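Local coordinates for chemotaxis operon protein (CheX) (Borrelia burgdorferi, PDB 3HZH) that probably acts as a chemotaxis phosphatase that binds the response regulator CheY-3 and removes its phosphoryl group, at residues 37-43 against 150-155; 23-28 against 111-116; 16-20 against 164-168; 101-106 against 131-135. One frame throughout, in Å; residues are numbered along the deposited sequence.

The four contacts illustrate how an antiparallel sheet and the helices packed on it divide the work of cohesion. Contact 1 is made within the sheet, at its partly exposed border, and rests on backbone hydrogen bonds; the other three have no hydrogen bond between their segments and depend on side-chain packing. Contacts 2 and 3 are buried and share helix 17-31, meeting helix 97-118 and strand 161-168 respectively; Phe116 of contact 2 reaches into contact 3, while Phe154 of contact 1 touches Ala24, Ser25 and Leu28 of contact 2. Contact 4, nearer the start of helix 97-118, is partly buried against strand 127-135, at the border opposite strand 38-39; contacts 2 and 4 both border CheY-3.

Contact 1: residues 37-43 against 150-155; sequences IEMGKPG and LIVPFS
An antiparallel edge ladder is built here in two pieces: the short strand 38-39 and then Gly43 run along strand 149-155, at the border of the CheX sheet. Glu38 faces Ser155 as a hydrogen-bonded pair, with Glu38 N to Ser155 O at 2.9 Å and Ser155 N to Glu38 O at 2.8 Å. Met39 (selenomethionine) and Phe154 form the next, non-hydrogen-bonded pair, their CA atoms 4.6 Å apart. Beyond it Gly40 N donates to Pro153 O at 2.6 Å, but Pro153 has no N-H to return the bond. Close approach restricts Gly40: a beta carbon built on it would come within 2.5 Å of Pro153 CG. The loop carries one extra residue here, so the register slips by one before Gly43 pairs with Ile151 through two bonds of 3.0 Å, Gly43 N to Ile151 O and Ile151 N to Gly43 O. The alternate backbone groups of Leu150, Val152 and Phe154 are turned to strand 161-168, where they bond to Ile166, Val164 and Ile162, so strand 149-155 is served along both edges. Phe154 (chi1 m) leans toward helix 17-31; Met39 CB lies 3.8 Å from Phe154 CE1 and Ile37 CG2 4.0 Å from Phe154 CB. Pro42 CB covers Leu150 CD1 at 4.0 Å.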
loop_
_atom_site.group_PDB
_atom_site.type_symbol
_atom_site.label_atom_id
_atom_site.label_comp_id
_atom_site.label_asym_id
_atom_site.label_seq_id
_atom_site.Cartn_x
_atom_site.Cartn_y
_atom_site.Cartn_z
ATOM N N ILE B 37 -19.953 5.668 1.667
ATOM C CA ILE B 37 -19.102 6.065 0.567
ATOM C C ILE B 37 -20.070 5.565 -0.492
ATOM O O ILE B 37 -20.261 4.357 -0.629
ATOM C CB ILE B 37 -17.856 5.187 0.463
ATOM C CG1 ILE B 37 -17.130 5.114 1.810
ATOM C CG2 ILE B 37 -16.946 5.727 -0.630
ATOM C CD1 ILE B 37 -16.224 6.269 2.104
ATOM N N GLU B 38 -20.698 6.475 -1.217
ATOM C CA GLU B 38 -21.669 6.081 -2.221
ATOM C C GLU B 38 -21.102 6.056 -3.626
ATOM O O GLU B 38 -20.472 7.017 -4.057
ATOM C CB GLU B 38 -22.855 7.034 -2.165
ATOM C CG GLU B 38 -24.158 6.343 -1.910
ATOM C CD GLU B 38 -24.127 5.471 -0.672
ATOM O OE1 GLU B 38 -23.895 5.999 0.434
ATOM O OE2 GLU B 38 -24.338 4.249 -0.809
HETATM N N MSE B 39 -21.332 4.960 -4.345
HETATM C CA MSE B 39 -20.843 4.865 -5.711
HETATM C C MSE B 39 -21.748 5.705 -6.600
HETATM O O MSE B 39 -22.964 5.529 -6.601
HETATM C CB MSE B 39 -20.853 3.413 -6.215
HETATM C CG MSE B 39 -20.233 3.231 -7.613
HETATM SE SE MSE B 39 -20.472 1.552 -8.358
HETATM C CE MSE B 39 -22.095 1.475 -8.458
ATOM N N GLY B 40 -21.152 6.622 -7.348
ATOM C CA GLY B 40 -21.928 7.453 -8.242
ATOM C C GLY B 40 -22.163 6.718 -9.549
ATOM O O GLY B 40 -21.959 5.506 -9.644
ATOM N N LYS B 41 -22.586 7.453 -10.565
ATOM C CA LYS B 41 -22.857 6.878 -11.873
ATOM C C LYS B 41 -21.592 6.778 -12.717
ATOM O O LYS B 41 -21.009 7.790 -13.083
ATOM C CB LYS B 41 -23.894 7.739 -12.595
ATOM C CG LYS B 41 -24.190 7.344 -14.025
ATOM C CD LYS B 41 -25.213 8.306 -14.599
ATOM C CE LYS B 41 -25.527 8.022 -16.051
ATOM N NZ LYS B 41 -26.544 8.991 -16.554
ATOM N N PRO B 42 -21.153 5.552 -13.035
ATOM C CA PRO B 42 -19.947 5.388 -13.847
ATOM C C PRO B 42 -20.209 6.050 -15.193
ATOM O O PRO B 42 -21.282 5.875 -15.769
ATOM C CB PRO B 42 -19.822 3.870 -13.955
ATOM C CG PRO B 42 -20.471 3.394 -12.653
ATOM C CD PRO B 42 -21.719 4.232 -12.712
ATOM N N GLY B 43 -19.248 6.816 -15.690
ATOM C CA GLY B 43 -19.462 7.484 -16.960
ATOM C C GLY B 43 -18.199 7.612 -17.773
ATOM O O GLY B 43 -17.094 7.644 -17.223
ATOM N N LEU B 150 -12.987 5.126 -17.938
ATOM C CA LEU B 150 -14.148 4.897 -17.102
ATOM C C LEU B 150 -13.919 5.663 -15.815
ATOM O O LEU B 150 -13.006 5.349 -15.054
ATOM C CB LEU B 150 -14.331 3.409 -16.781
ATOM C CG LEU B 150 -15.530 3.130 -15.856
ATOM C CD1 LEU B 150 -16.819 3.428 -16.566
ATOM C CD2 LEU B 150 -15.558 1.687 -15.435
ATOM N N ILE B 151 -14.735 6.684 -15.594
ATOM C CA ILE B 151 -14.631 7.490 -14.394
ATOM C C ILE B 151 -15.764 7.070 -13.466
ATOM O O ILE B 151 -16.911 6.946 -13.894
ATOM C CB ILE B 151 -14.792 8.991 -14.687
ATOM C CG1 ILE B 151 -13.710 9.487 -15.649
ATOM C CG2 ILE B 151 -14.730 9.733 -13.395
ATOM C CD1 ILE B 151 -13.801 8.902 -17.041
ATOM N N VAL B 152 -15.432 6.850 -12.200
ATOM C CA VAL B 152 -16.409 6.437 -11.206
ATOM C C VAL B 152 -16.282 7.322 -9.969
ATOM O O VAL B 152 -15.299 7.234 -9.239
ATOM C CB VAL B 152 -16.177 4.976 -10.763
ATOM C CG1 VAL B 152 -17.268 4.551 -9.784
ATOM C CG2 VAL B 152 -16.146 4.055 -11.969
ATOM N N PRO B 153 -17.249 8.222 -9.753
ATOM C CA PRO B 153 -17.239 9.119 -8.597
ATOM C C PRO B 153 -17.823 8.464 -7.341
ATOM O O PRO B 153 -18.856 7.793 -7.397
ATOM C CB PRO B 153 -18.099 10.271 -9.076
ATOM C CG PRO B 153 -19.199 9.514 -9.781
ATOM C CD PRO B 153 -18.372 8.565 -10.647
ATOM N N PHE B 154 -17.152 8.650 -6.212
ATOM C CA PHE B 154 -17.632 8.119 -4.944
ATOM C C PHE B 154 -17.889 9.325 -4.056
ATOM O O PHE B 154 -17.015 10.172 -3.890
ATOM C CB PHE B 154 -16.587 7.203 -4.310
ATOM C CG PHE B 154 -16.446 5.881 -5.000
ATOM C CD1 PHE B 154 -17.310 4.832 -4.713
ATOM C CD2 PHE B 154 -15.459 5.688 -5.958
ATOM C CE1 PHE B 154 -17.189 3.606 -5.369
ATOM C CE2 PHE B 154 -15.331 4.475 -6.615
ATOM C CZ PHE B 154 -16.195 3.432 -6.323
ATOM N N SER B 155 -19.094 9.416 -3.509
ATOM C CA SER B 155 -19.446 10.544 -2.657
ATOM C C SER B 155 -19.301 10.228 -1.178
ATOM O O SER B 155 -19.744 9.184 -0.714
ATOM C CB SER B 155 -20.890 10.984 -2.927
ATOM O OG SER B 155 -21.063 11.410 -4.266
#

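Contact 2: residues 23-28 against 111-116; sequences AASSVL and IIAGNF
This is a buried helix-helix contact on the helical layer of the domain, where helix 17-31 crosses helix 97-118 above the antiparallel sheet. The two local axes approach to 8.8 Å, with their N-to-C directions 129° apart, and both segments are regular helix, bonded from Val27 N to Ala23 O and from Phe116 N to Ile112 O at 3.0 and 2.8 Å. The approach is closest where helix 17-31 presents its alanines, with CA atoms 5.3 Å apart for Ala23 and Phe116 and 5.5 Å for Ala24 and Ile112. Ile112 (chi1 m, chi2 t) supplies a knob-into-hole fit: its side chain sits among Ala23, Ala24, Val27 and Leu28, with Ile112 CG1 3.8 Å from Val27 CB and Ile112 CD1 4.3 Å from Leu28 CD2. Val27 (chi1 t) also packs on the second helix, with its CG1 3.7 Å from Ile111 CG2 and its CG2 3.7 Å from Asn115 OD1. Ala23 CB meets Phe116 CB at 3.9 Å. Beneath, Ile112 reaches Ile70 of the sheet and Ala24 reaches Phe154 and Val164; on the outside Ile111 and Asn115 pack on Pro141 and Lys140 of CheY-3. With no hydrogen bond joining the segments, their mutual hold depends on shape and on the exclusion of water from aliphatic groups.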
loop_
_atom_site.group_PDB
_atom_site.type_symbol
_atom_site.label_atom_id
_atom_site.label_comp_id
_atom_site.label_asym_id
_atom_site.label_seq_id
_atom_site.Cartn_x
_atom_site.Cartn_y
_atom_site.Cartn_z
ATOM N N ALA B 23 -12.966 -3.446 -6.597
ATOM C CA ALA B 23 -11.742 -3.069 -5.896
ATOM C C ALA B 23 -11.799 -1.639 -5.357
ATOM O O ALA B 23 -11.449 -1.394 -4.209
ATOM C CB ALA B 23 -10.538 -3.235 -6.815
ATOM N N ALA B 24 -12.245 -0.701 -6.181
ATOM C CA ALA B 24 -12.317 0.692 -5.759
ATOM C C ALA B 24 -13.259 0.895 -4.576
ATOM O O ALA B 24 -12.879 1.494 -3.568
ATOM C CB ALA B 24 -12.754 1.568 -6.925
ATOM N N SER B 25 -14.482 0.394 -4.707
ATOM C CA SER B 25 -15.482 0.545 -3.659
ATOM C C SER B 25 -15.079 -0.203 -2.393
ATOM O O SER B 25 -15.168 0.331 -1.288
ATOM C CB SER B 25 -16.833 0.037 -4.162
ATOM O OG SER B 25 -16.802 -1.354 -4.422
ATOM N N SER B 26 -14.611 -1.432 -2.571
ATOM C CA SER B 26 -14.195 -2.289 -1.472
ATOM C C SER B 26 -13.063 -1.688 -0.634
ATOM O O SER B 26 -13.124 -1.688 0.601
ATOM C CB SER B 26 -13.764 -3.648 -2.029
ATOM O OG SER B 26 -13.673 -4.618 -1.006
ATOM N N VAL B 27 -12.028 -1.177 -1.296
ATOM C CA VAL B 27 -10.903 -0.582 -0.578
ATOM C C VAL B 27 -11.253 0.713 0.156
ATOM O O VAL B 27 -10.855 0.899 1.309
ATOM C CB VAL B 27 -9.706 -0.304 -1.517
ATOM C CG1 VAL B 27 -8.588 0.384 -0.742
ATOM C CG2 VAL B 27 -9.192 -1.600 -2.106
ATOM N N LEU B 28 -11.978 1.614 -0.501
ATOM C CA LEU B 28 -12.351 2.872 0.140
ATOM C C LEU B 28 -13.191 2.612 1.398
ATOM O O LEU B 28 -12.954 3.211 2.454
ATOM C CB LEU B 28 -13.124 3.771 -0.838
ATOM C CG LEU B 28 -12.359 4.304 -2.059
ATOM C CD1 LEU B 28 -13.305 5.088 -2.960
ATOM C CD2 LEU B 28 -11.209 5.189 -1.605
ATOM N N ILE B 111 -3.204 0.490 -3.026
ATOM C CA ILE B 111 -4.017 -0.613 -2.533
ATOM C C ILE B 111 -5.178 -0.928 -3.469
ATOM O O ILE B 111 -5.484 -2.100 -3.698
ATOM C CB ILE B 111 -4.489 -0.327 -1.087
ATOM C CG1 ILE B 111 -3.243 -0.158 -0.198
ATOM C CG2 ILE B 111 -5.359 -1.479 -0.562
ATOM C CD1 ILE B 111 -3.525 0.322 1.220
ATOM N N ILE B 112 -5.817 0.104 -4.020
ATOM C CA ILE B 112 -6.913 -0.122 -4.961
ATOM C C ILE B 112 -6.338 -0.866 -6.171
ATOM O O ILE B 112 -6.838 -1.919 -6.556
ATOM C CB ILE B 112 -7.540 1.205 -5.448
ATOM C CG1 ILE B 112 -8.283 1.892 -4.290
ATOM C CG2 ILE B 112 -8.468 0.940 -6.626
ATOM C CD1 ILE B 112 -8.861 3.276 -4.637
ATOM N N ALA B 113 -5.267 -0.321 -6.741
ATOM C CA ALA B 113 -4.622 -0.921 -7.907
ATOM C C ALA B 113 -4.125 -2.345 -7.673
ATOM O O ALA B 113 -4.264 -3.200 -8.546
ATOM C CB ALA B 113 -3.465 -0.050 -8.374
ATOM N N GLY B 114 -3.543 -2.591 -6.502
ATOM C CA GLY B 114 -3.036 -3.912 -6.190
ATOM C C GLY B 114 -4.152 -4.929 -6.058
ATOM O O GLY B 114 -4.076 -6.028 -6.618
ATOM N N ASN B 115 -5.189 -4.577 -5.305
ATOM C CA ASN B 115 -6.321 -5.472 -5.141
ATOM C C ASN B 115 -6.974 -5.700 -6.496
ATOM O O ASN B 115 -7.437 -6.808 -6.793
ATOM C CB ASN B 115 -7.322 -4.890 -4.141
ATOM C CG ASN B 115 -7.159 -5.478 -2.752
ATOM O OD1 ASN B 115 -7.407 -4.817 -1.741
ATOM N ND2 ASN B 115 -6.741 -6.732 -2.696
ATOM N N PHE B 116 -6.995 -4.658 -7.322
ATOM C CA PHE B 116 -7.573 -4.763 -8.660
ATOM C C PHE B 116 -6.823 -5.795 -9.517
ATOM O O PHE B 116 -7.414 -6.770 -9.989
ATOM C CB PHE B 116 -7.549 -3.402 -9.360
ATOM C CG PHE B 116 -7.895 -3.468 -10.821
ATOM C CD1 PHE B 116 -9.160 -3.883 -11.239
ATOM C CD2 PHE B 116 -6.940 -3.147 -11.784
ATOM C CE1 PHE B 116 -9.471 -3.976 -12.599
ATOM C CE2 PHE B 116 -7.235 -3.237 -13.145
ATOM C CZ PHE B 116 -8.509 -3.652 -13.554
#

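Contact 3: residues 16-20 against 164-168; sequences YIEPF and VNIAI
Phe20 lays one face of its ring over the CG2 methyl of Ile166, a CH-pi contact in which that carbon stands 3.5 Å from the ring centroid and 14° off the normal. The t rotamer at chi1 carries the ring from the first turn of helix 17-31 to the sheet, where Phe20 CZ also lies 3.3 Å from Val164 CG1. One turn earlier, Tyr16 stands before the helix; its O accepts the bond from Phe20 N at 2.8 Å, and its p rotamer sends the ring toward the strand, where Tyr16 CD2 comes 3.7 Å from Ile166 CD1. Ile168, poorly ordered, covers a face of the Tyr16 ring. Here a helix packs on an antiparallel sheet, as in other alpha+beta domains, two aromatics a turn apart meeting strand residues that face the helix. In the extended strand 161-168, Val164, Ile166 and Ile168 aim CB toward the helix and Asn165 and Ala167 aim it away. The nearest CA atoms are spaced for side-chain filling, Phe20 to Ile166 at 7.8 Å and Tyr16 to Ile168 at 9.0 Å. Phe116 of helix 97-118 touches both Tyr16 and Ile166, while Val152 and Leu150 bond Val164 and Ile166 through the backbone.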
loop_
_atom_site.group_PDB
_atom_site.type_symbol
_atom_site.label_atom_id
_atom_site.label_comp_id
_atom_site.label_asym_id
_atom_site.label_seq_id
_atom_site.Cartn_x
_atom_site.Cartn_y
_atom_site.Cartn_z
ATOM N N TYR B 16 -12.377 -6.257 -17.034
ATOM C CA TYR B 16 -11.893 -5.534 -15.863
ATOM C C TYR B 16 -12.895 -4.591 -15.195
ATOM O O TYR B 16 -12.678 -4.153 -14.064
ATOM C CB TYR B 16 -10.681 -4.705 -16.255
ATOM C CG TYR B 16 -11.045 -3.630 -17.246
ATOM C CD1 TYR B 16 -11.255 -3.938 -18.592
ATOM C CD2 TYR B 16 -11.255 -2.316 -16.830
ATOM C CE1 TYR B 16 -11.665 -2.962 -19.496
ATOM C CE2 TYR B 16 -11.668 -1.334 -17.725
ATOM C CZ TYR B 16 -11.869 -1.665 -19.054
ATOM O OH TYR B 16 -12.283 -0.702 -19.949
ATOM N N ILE B 17 -13.973 -4.258 -15.894
ATOM C CA ILE B 17 -14.966 -3.338 -15.347
ATOM C C ILE B 17 -15.474 -3.720 -13.958
ATOM O O ILE B 17 -15.411 -2.917 -13.028
ATOM C CB ILE B 17 -16.172 -3.178 -16.299
ATOM C CG1 ILE B 17 -15.708 -2.577 -17.626
ATOM C CG2 ILE B 17 -17.207 -2.251 -15.678
ATOM C CD1 ILE B 17 -15.130 -1.164 -17.502
ATOM N N GLU B 18 -15.979 -4.938 -13.806
ATOM C CA GLU B 18 -16.492 -5.351 -12.509
ATOM C C GLU B 18 -15.378 -5.457 -11.473
ATOM O O GLU B 18 -15.541 -5.007 -10.344
ATOM C CB GLU B 18 -17.276 -6.657 -12.642
ATOM C CG GLU B 18 -17.907 -7.142 -11.356
ATOM C CD GLU B 18 -18.994 -8.161 -11.629
ATOM O OE1 GLU B 18 -18.790 -8.979 -12.544
ATOM O OE2 GLU B 18 -20.034 -8.156 -10.935
ATOM N N PRO B 19 -14.239 -6.077 -11.831
ATOM C CA PRO B 19 -13.134 -6.186 -10.872
ATOM C C PRO B 19 -12.731 -4.787 -10.384
ATOM O O PRO B 19 -12.501 -4.574 -9.194
ATOM C CB PRO B 19 -12.040 -6.852 -11.702
ATOM C CG PRO B 19 -12.855 -7.766 -12.601
ATOM C CD PRO B 19 -13.879 -6.753 -13.088
ATOM N N PHE B 20 -12.669 -3.835 -11.308
ATOM C CA PHE B 20 -12.306 -2.460 -10.966
ATOM C C PHE B 20 -13.293 -1.815 -9.987
ATOM O O PHE B 20 -12.886 -1.260 -8.965
ATOM C CB PHE B 20 -12.219 -1.598 -12.223
ATOM C CG PHE B 20 -11.893 -0.160 -11.944
ATOM C CD1 PHE B 20 -10.661 0.199 -11.408
ATOM C CD2 PHE B 20 -12.832 0.839 -12.192
ATOM C CE1 PHE B 20 -10.367 1.530 -11.121
ATOM C CE2 PHE B 20 -12.548 2.175 -11.909
ATOM C CZ PHE B 20 -11.313 2.518 -11.373
ATOM N N VAL B 164 -12.407 7.807 -9.086
ATOM C CA VAL B 164 -11.450 6.751 -9.361
ATOM C C VAL B 164 -11.612 6.473 -10.841
ATOM O O VAL B 164 -12.714 6.188 -11.315
ATOM C CB VAL B 164 -11.766 5.503 -8.523
ATOM C CG1 VAL B 164 -10.731 4.425 -8.768
ATOM C CG2 VAL B 164 -11.789 5.879 -7.050
ATOM N N ASN B 165 -10.514 6.582 -11.574
ATOM C CA ASN B 165 -10.548 6.408 -13.017
ATOM C C ASN B 165 -9.616 5.305 -13.482
ATOM O O ASN B 165 -8.516 5.143 -12.945
ATOM C CB ASN B 165 -10.135 7.724 -13.663
ATOM C CG ASN B 165 -10.876 8.909 -13.076
ATOM O OD1 ASN B 165 -10.388 10.036 -13.103
ATOM N ND2 ASN B 165 -12.073 8.658 -12.552
ATOM N N ILE B 166 -10.070 4.532 -14.462
ATOM C CA ILE B 166 -9.242 3.479 -15.022
ATOM C C ILE B 166 -9.264 3.606 -16.522
ATOM O O ILE B 166 -10.326 3.678 -17.145
ATOM C CB ILE B 166 -9.706 2.058 -14.632
ATOM C CG1 ILE B 166 -8.775 1.020 -15.282
ATOM C CG2 ILE B 166 -11.129 1.811 -15.099
ATOM C CD1 ILE B 166 -8.894 -0.363 -14.708
ATOM N N ALA B 167 -8.082 3.651 -17.108
ATOM C CA ALA B 167 -8.000 3.776 -18.539
ATOM C C ALA B 167 -7.154 2.659 -19.056
ATOM O O ALA B 167 -5.938 2.649 -18.878
ATOM C CB ALA B 167 -7.403 5.104 -18.917
ATOM N N ILE B 168 -7.803 1.680 -19.663
ATOM C CA ILE B 168 -7.029 0.614 -20.213
ATOM C C ILE B 168 -6.790 0.944 -21.647
ATOM O O ILE B 168 -7.584 1.602 -22.326
ATOM C CB ILE B 168 -7.679 -0.734 -20.073
ATOM C CG1 ILE B 168 -7.815 -1.041 -18.586
ATOM C CG2 ILE B 168 -6.807 -1.794 -20.750
ATOM C CD1 ILE B 168 -8.323 -2.401 -18.294
#

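Contact 4: residues 101-106 against 131-135; sequences VAATLT and PPAFI
How a large ring can settle on an alanine of a helix is well seen where helix 97-118 meets the end of strand 127-135. The axes of helix 101-106 and strand 133-135 come within 8.4 Å, their N-to-C directions 123° apart. Phe134, with chi1 t, projects from the extended strand as the main bump, and its ring fits a hollow floored by the methyl of Ala102: Ala102 CB lies over the ring face, 3.6 Å from the centroid. Leu105 CD1 closes the ring edge at 4.0 Å from Phe134 CE1, and Val101 CG1 stands farther off at 4.4 Å from Phe134 CZ. Thr106 is the helix's own bump, wedged between Pro132 and Phe134, with its CB 3.6 Å from Pro132 CG and its CG2 3.7 Å from Phe134 CB. Its p rotamer settles both needs, since OG1 turns back to donate to Ala102 O at 3.0 Å while the methyl group meets the strand. Leu105 continues inward to Val54 and Val56 of the neighbouring strand. On the outside, Ala103 O is bonded to Ser45 OG of CheY-3, Pro132 packs on Asp44 of CheY-3, and a bound magnesium ion lies about 5 Å from the Pro132 side chain. The arrangement is thus a helix packed on an outermost strand of the sheet, at the interface with the response regulator.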
loop_
_atom_site.group_PDB
_atom_site.type_symbol
_atom_site.label_atom_id
_atom_site.label_comp_id
_atom_site.label_asym_id
_atom_site.label_seq_id
_atom_site.Cartn_x
_atom_site.Cartn_y
_atom_site.Cartn_z
ATOM N N VAL B 101 -0.037 13.744 3.570
ATOM C CA VAL B 101 -1.215 13.736 2.694
ATOM C C VAL B 101 -0.891 12.953 1.421
ATOM O O VAL B 101 -1.622 12.034 1.037
ATOM C CB VAL B 101 -1.659 15.175 2.301
ATOM C CG1 VAL B 101 -2.648 15.125 1.143
ATOM C CG2 VAL B 101 -2.328 15.853 3.488
ATOM N N ALA B 102 0.217 13.323 0.781
ATOM C CA ALA B 102 0.666 12.666 -0.440
ATOM C C ALA B 102 0.885 11.173 -0.221
ATOM O O ALA B 102 0.357 10.345 -0.962
ATOM C CB ALA B 102 1.964 13.305 -0.937
ATOM N N ALA B 103 1.658 10.838 0.806
ATOM C CA ALA B 103 1.969 9.440 1.119
ATOM C C ALA B 103 0.744 8.593 1.430
ATOM O O ALA B 103 0.716 7.395 1.129
ATOM C CB ALA B 103 2.944 9.377 2.284
ATOM N N THR B 104 -0.260 9.210 2.050
ATOM C CA THR B 104 -1.479 8.500 2.395
ATOM C C THR B 104 -2.346 8.250 1.167
ATOM O O THR B 104 -2.797 7.131 0.937
ATOM C CB THR B 104 -2.320 9.279 3.443
ATOM O OG1 THR B 104 -1.532 9.528 4.619
ATOM C CG2 THR B 104 -3.551 8.463 3.842
ATOM N N LEU B 105 -2.592 9.286 0.374
ATOM C CA LEU B 105 -3.421 9.118 -0.819
ATOM C C LEU B 105 -2.786 8.198 -1.864
ATOM O O LEU B 105 -3.491 7.405 -2.505
ATOM C CB LEU B 105 -3.745 10.479 -1.441
ATOM C CG LEU B 105 -4.462 11.466 -0.516
ATOM C CD1 LEU B 105 -4.846 12.713 -1.305
ATOM C CD2 LEU B 105 -5.695 10.808 0.082
ATOM N N THR B 106 -1.468 8.288 -2.048
ATOM C CA THR B 106 -0.813 7.409 -3.018
ATOM C C THR B 106 -0.916 5.963 -2.542
ATOM O O THR B 106 -1.031 5.052 -3.357
ATOM C CB THR B 106 0.690 7.763 -3.246
ATOM O OG1 THR B 106 1.401 7.734 -1.998
ATOM C CG2 THR B 106 0.826 9.138 -3.892
ATOM N N PRO B 131 5.031 2.023 -9.057
ATOM C CA PRO B 131 5.005 2.763 -7.796
ATOM C C PRO B 131 4.098 3.951 -8.120
ATOM O O PRO B 131 4.013 4.378 -9.279
ATOM C CB PRO B 131 6.470 3.164 -7.612
ATOM C CG PRO B 131 7.190 1.971 -8.246
ATOM C CD PRO B 131 6.412 1.930 -9.556
ATOM N N PRO B 132 3.409 4.507 -7.116
ATOM C CA PRO B 132 2.516 5.630 -7.395
ATOM C C PRO B 132 3.143 7.002 -7.553
ATOM O O PRO B 132 4.265 7.256 -7.116
ATOM C CB PRO B 132 1.563 5.576 -6.207
ATOM C CG PRO B 132 2.547 5.294 -5.087
ATOM C CD PRO B 132 3.344 4.138 -5.690
ATOM N N ALA B 133 2.392 7.894 -8.184
ATOM C CA ALA B 133 2.834 9.264 -8.360
ATOM C C ALA B 133 1.788 10.169 -7.714
ATOM O O ALA B 133 0.599 9.852 -7.715
ATOM C CB ALA B 133 2.961 9.593 -9.830
ATOM N N PHE B 134 2.232 11.286 -7.148
ATOM C CA PHE B 134 1.324 12.236 -6.531
ATOM C C PHE B 134 1.444 13.529 -7.318
ATOM O O PHE B 134 2.533 14.094 -7.431
ATOM C CB PHE B 134 1.694 12.488 -5.063
ATOM C CG PHE B 134 0.696 13.347 -4.324
ATOM C CD1 PHE B 134 -0.596 12.890 -4.091
ATOM C CD2 PHE B 134 1.045 14.617 -3.874
ATOM C CE1 PHE B 134 -1.532 13.678 -3.415
ATOM C CE2 PHE B 134 0.117 15.417 -3.197
ATOM C CZ PHE B 134 -1.175 14.945 -2.968
ATOM N N ILE B 135 0.328 13.992 -7.869
ATOM C CA ILE B 135 0.314 15.219 -8.649
ATOM C C ILE B 135 -0.686 16.167 -7.997
ATOM O O ILE B 135 -1.892 15.981 -8.105
ATOM C CB ILE B 135 -0.124 14.943 -10.107
ATOM C CG1 ILE B 135 0.670 13.764 -10.677
ATOM C CG2 ILE B 135 0.102 16.183 -10.959
ATOM C CD1 ILE B 135 2.168 13.952 -10.647
#